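Local coordinates for protein arginase (Trypanosoma brucei brucei, PDB 4RHJ) that is of unknown function but adopts the arginase-deacetylase fold and, unlike true arginases, evolved without a binuclear manganese cluster, at residues 33-38 with 43-48; 196-201 with 207-212. One frame throughout, in Å; residues are numbered along the deposited sequence.

Contact 1. Residues 33-38 with 43-48; sequences TPRGSD and LGPVAL
Arg35 and Pro45 are the closest backbone positions between residues 33-38 and 43-48, with CA atoms 7.5 Å apart. Residues 33-38 form an irregular loop, whereas 43-48 is loop as far as Pro45 and strand from Val46. The Gly44-Pro45 peptide is cis. With a separation this wide, the touching falls to the Arg35 side chain. Its CG, anti to the backbone N (chi1 173°), and the extended run to NE carry the guanidinium past the Pro45 ring to Gly44. The methylenes pass Pro45 at a slant: Arg35 CD comes 3.6 Å from Pro45 CD and Arg35 CG 3.7 Å from the same atom, a van der Waals contact on the ring carbon next to the nitrogen. Pro45 opens into strand 46-50, a strand inside the parallel sheet of the arginase-deacetylase fold, flanked by strands 95-103 and 136-140; the Pro45 backbone is hydrogen-bonded to Val136 and the Pro45 side chain touches Tyr135. Further along Arg35, the guanidinium turns one face to the Gly44 carbonyl group, but the oxygen sits too close to it in the model, so the exact placement is doubtful. None of the N-H groups is hydrogen-bonded to Gly44 O.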
# COMPACT_ATOMS: atom_id res chain seq x y z
N THR A 33 11.73 4.61 40.40
CA THR A 33 11.40 5.75 41.25
C THR A 33 10.08 6.33 40.79
O THR A 33 9.92 6.67 39.62
CB THR A 33 12.50 6.85 41.22
OG1 THR A 33 13.69 6.38 41.87
CG2 THR A 33 12.01 8.10 41.93
N PRO A 34 9.11 6.42 41.71
CA PRO A 34 7.76 6.85 41.36
C PRO A 34 7.70 8.24 40.72
O PRO A 34 8.55 9.10 40.96
CB PRO A 34 7.03 6.85 42.70
CG PRO A 34 8.11 6.85 43.74
CD PRO A 34 9.22 6.08 43.13
N ARG A 35 6.68 8.42 39.89
CA ARG A 35 6.31 9.71 39.36
C ARG A 35 6.14 10.71 40.50
O ARG A 35 5.39 10.44 41.45
CB ARG A 35 5.02 9.56 38.56
CG ARG A 35 4.40 10.83 38.07
CD ARG A 35 2.95 10.58 37.80
NE ARG A 35 2.34 11.67 37.06
CZ ARG A 35 1.06 11.71 36.74
NH1 ARG A 35 0.26 10.71 37.10
NH2 ARG A 35 0.57 12.74 36.06
N GLY A 36 6.83 11.84 40.43
CA GLY A 36 6.80 12.83 41.51
C GLY A 36 5.79 13.95 41.35
O GLY A 36 4.88 13.89 40.52
N SER A 37 5.98 15.00 42.16
CA SER A 37 5.10 16.17 42.16
C SER A 37 5.37 17.13 41.00
O SER A 37 4.68 18.14 40.85
CB SER A 37 5.24 16.93 43.48
OG SER A 37 4.60 16.25 44.55
N ASP A 38 6.37 16.81 40.18
CA ASP A 38 6.62 17.53 38.93
C ASP A 38 5.40 17.39 38.04
O ASP A 38 5.06 18.29 37.26
CB ASP A 38 7.87 17.00 38.22
CG ASP A 38 7.81 15.49 38.01
OD1 ASP A 38 7.15 14.81 38.81
OD2 ASP A 38 8.42 14.98 37.05
N LEU A 43 -0.67 14.74 32.32
CA LEU A 43 -0.80 13.47 31.59
C LEU A 43 0.54 12.76 31.43
O LEU A 43 1.49 13.34 30.91
CB LEU A 43 -1.42 13.69 30.20
CG LEU A 43 -2.93 13.89 30.02
CD1 LEU A 43 -3.23 14.34 28.60
CD2 LEU A 43 -3.68 12.62 30.31
N GLY A 44 0.59 11.50 31.84
CA GLY A 44 1.81 10.73 31.75
C GLY A 44 2.37 10.49 33.14
O GLY A 44 1.68 10.73 34.12
N PRO A 45 3.62 10.02 33.22
CA PRO A 45 4.49 9.68 32.09
C PRO A 45 4.11 8.35 31.47
O PRO A 45 3.15 7.73 31.89
CB PRO A 45 5.88 9.61 32.72
CG PRO A 45 5.62 9.20 34.10
CD PRO A 45 4.33 9.86 34.50
N VAL A 46 4.89 7.91 30.51
CA VAL A 46 4.63 6.63 29.88
C VAL A 46 5.69 5.60 30.30
O VAL A 46 6.85 5.94 30.48
CB VAL A 46 4.57 6.80 28.33
CG1 VAL A 46 4.30 5.48 27.65
CG2 VAL A 46 3.52 7.86 27.95
N ALA A 47 5.28 4.36 30.48
CA ALA A 47 6.21 3.26 30.76
C ALA A 47 6.06 2.11 29.77
O ALA A 47 4.97 1.56 29.59
CB ALA A 47 6.03 2.76 32.16
N LEU A 48 7.18 1.74 29.17
CA LEU A 48 7.23 0.85 28.03
C LEU A 48 7.78 -0.52 28.40
O LEU A 48 8.78 -0.62 29.08
CB LEU A 48 8.12 1.46 26.92
CG LEU A 48 7.61 2.19 25.69
CD1 LEU A 48 7.48 1.24 24.51
CD2 LEU A 48 6.29 2.89 25.94

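Contact 2. Residues 196-201 with 207-212; sequences VGNRQV and KVRKLH
Asn198 OD1 is gripped by two donors. Arg209 NH2 gives it a hydrogen bond of 2.9 Å, bent to 142° at the hydrogen, and water 1 donates a second at 2.8 Å from its oxygen to Asn198 OD1. The same water accepts from Arg209 NE at 3.1 Å, so the arginine reaches the amide oxygen both directly and through water. The two side chains arrive from opposite directions, with amide and guanidinium planes 19° apart. OD1 lies close to the guanidinium plane, at its edge, while NH2 stands tilted 24° from the carbonyl plane of Asn198. Asn198 CB also meets that edge, in plane, 3.6 Å from Arg209 NH2. Asn198 ND2 is hydrogen-bonded to Ser169 O, which helps fix which end of the amide faces the arginine.

The contact spans the link from strand 190-196 to helix 203-211, part of a right-handed beta-alpha-beta crossover of the arginase-deacetylase fold that continues into the neighbouring parallel strand 215-217. Arg209 reaches back from the helix on a chain extended from CG to NE, its guanidinium joining the helix to the loop after the sheet strand.

The Val201 side chain crosses that of Arg209 at about a right angle. Val201 CG1 sits 3.8 Å above the guanidinium plane, over its centre, and Val201 CG2 is 3.8 Å from Arg209 NH2. The charge itself is met by Asp218 in a salt bridge with NH2, while Tyr216 makes a cation-pi contact with the arginine. Tyr75 of a second subunit packs on Val201 and accepts a weak hydrogen bond from Arg209 NH1.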
# COMPACT_ATOMS: atom_id res chain seq x y z
N VAL A 196 -13.00 -0.78 15.65
CA VAL A 196 -12.76 -0.05 14.41
C VAL A 196 -11.97 -0.91 13.40
O VAL A 196 -11.04 -1.61 13.77
CB VAL A 196 -12.00 1.28 14.69
CG1 VAL A 196 -11.83 2.10 13.41
CG2 VAL A 196 -12.73 2.11 15.75
N GLY A 197 -12.36 -0.86 12.13
CA GLY A 197 -11.61 -1.55 11.10
C GLY A 197 -11.99 -2.99 10.80
O GLY A 197 -11.44 -3.57 9.88
N ASN A 198 -12.94 -3.56 11.55
CA ASN A 198 -13.37 -4.95 11.35
C ASN A 198 -13.73 -5.26 9.89
O ASN A 198 -14.44 -4.49 9.25
CB ASN A 198 -14.57 -5.27 12.25
CG ASN A 198 -14.19 -5.52 13.69
OD1 ASN A 198 -14.98 -6.07 14.45
ND2 ASN A 198 -12.99 -5.12 14.08
N ARG A 199 -13.25 -6.39 9.36
CA ARG A 199 -13.68 -6.82 8.03
C ARG A 199 -13.83 -8.34 7.89
O ARG A 199 -14.14 -8.83 6.82
CB ARG A 199 -12.74 -6.29 6.94
CG ARG A 199 -11.26 -6.57 7.14
CD ARG A 199 -10.38 -5.69 6.23
NE ARG A 199 -8.97 -6.01 6.38
CZ ARG A 199 -8.17 -5.50 7.31
NH1 ARG A 199 -8.63 -4.60 8.16
NH2 ARG A 199 -6.90 -5.88 7.36
N GLN A 200 -13.65 -9.05 8.99
CA GLN A 200 -13.93 -10.48 9.05
C GLN A 200 -14.92 -10.73 10.18
O GLN A 200 -14.53 -11.02 11.30
CB GLN A 200 -12.65 -11.28 9.28
CG GLN A 200 -12.83 -12.78 9.15
CD GLN A 200 -11.63 -13.56 9.65
OE1 GLN A 200 -10.49 -13.14 9.48
NE2 GLN A 200 -11.89 -14.70 10.28
N VAL A 201 -16.21 -10.60 9.87
CA VAL A 201 -17.23 -10.67 10.88
C VAL A 201 -18.11 -11.89 10.64
O VAL A 201 -18.69 -12.06 9.58
CB VAL A 201 -18.10 -9.38 10.89
CG1 VAL A 201 -18.95 -9.32 12.14
CG2 VAL A 201 -17.24 -8.16 10.81
N LYS A 207 -23.79 -11.49 16.79
CA LYS A 207 -24.77 -11.75 17.83
C LYS A 207 -24.25 -11.17 19.14
O LYS A 207 -24.99 -10.51 19.86
CB LYS A 207 -25.09 -13.25 17.96
CG LYS A 207 -23.91 -14.16 18.23
CD LYS A 207 -24.34 -15.62 18.38
CE LYS A 207 -24.39 -16.35 17.05
NZ LYS A 207 -25.36 -15.77 16.08
N VAL A 208 -22.97 -11.38 19.41
CA VAL A 208 -22.34 -10.88 20.62
C VAL A 208 -22.26 -9.35 20.59
O VAL A 208 -22.06 -8.71 21.62
CB VAL A 208 -20.92 -11.47 20.82
CG1 VAL A 208 -19.89 -10.55 20.25
CG2 VAL A 208 -20.63 -11.70 22.28
N ARG A 209 -22.41 -8.77 19.40
CA ARG A 209 -22.36 -7.32 19.25
C ARG A 209 -23.62 -6.63 19.77
O ARG A 209 -23.54 -5.80 20.67
CB ARG A 209 -22.15 -6.94 17.78
CG ARG A 209 -20.69 -6.91 17.33
CD ARG A 209 -20.64 -6.69 15.83
NE ARG A 209 -19.30 -6.41 15.33
CZ ARG A 209 -19.04 -5.96 14.11
NH1 ARG A 209 -20.04 -5.72 13.26
NH2 ARG A 209 -17.79 -5.73 13.73
N LYS A 210 -24.78 -6.95 19.21
CA LYS A 210 -26.00 -6.27 19.62
C LYS A 210 -26.49 -6.76 20.97
O LYS A 210 -27.46 -6.23 21.52
CB LYS A 210 -27.10 -6.45 18.56
CG LYS A 210 -27.93 -7.71 18.71
CD LYS A 210 -29.02 -7.77 17.65
CE LYS A 210 -29.84 -6.49 17.63
NZ LYS A 210 -30.84 -6.48 16.54
N LEU A 211 -25.82 -7.77 21.51
CA LEU A 211 -26.15 -8.32 22.82
C LEU A 211 -25.36 -7.62 23.91
O LEU A 211 -25.79 -7.57 25.07
CB LEU A 211 -25.91 -9.83 22.86
CG LEU A 211 -27.16 -10.70 22.79
CD1 LEU A 211 -26.85 -12.04 22.14
CD2 LEU A 211 -27.73 -10.90 24.19
N HIS A 212 -24.19 -7.09 23.55
CA HIS A 212 -23.42 -6.28 24.48
C HIS A 212 -23.29 -4.83 24.01
O HIS A 212 -22.37 -4.12 24.42
CB HIS A 212 -22.04 -6.89 24.72
CG HIS A 212 -21.68 -6.97 26.17
ND1 HIS A 212 -21.20 -8.12 26.76
CD2 HIS A 212 -21.77 -6.05 27.16
CE1 HIS A 212 -20.99 -7.90 28.05
NE2 HIS A 212 -21.33 -6.65 28.32
O HOH W 1 -16.63 -5.64 16.73

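How the contacts relate
Contacts 1 and 2 follow one another along the chain and do not touch: their centres are 36 Å apart and their nearest atoms about 20 Å, on opposite sides of the chain's centre. One parallel sheet connects them. Contact 1 leads into strand 46-50, whereas contact 2 follows strand 190-196, which neighbours the outermost strand 215-217; strands 136-140, 281-287, 239-244 and 163-168 separate the two. Their surroundings differ as well, since the second subunit reaches contact 2 but not contact 1. Contact 2 is also near Asp244, a manganese ligand in another structure of this protein: the Asn198 and Asp244 side chains are about 8 Å apart, with no metal bound here. Contact 1 lies away from that site.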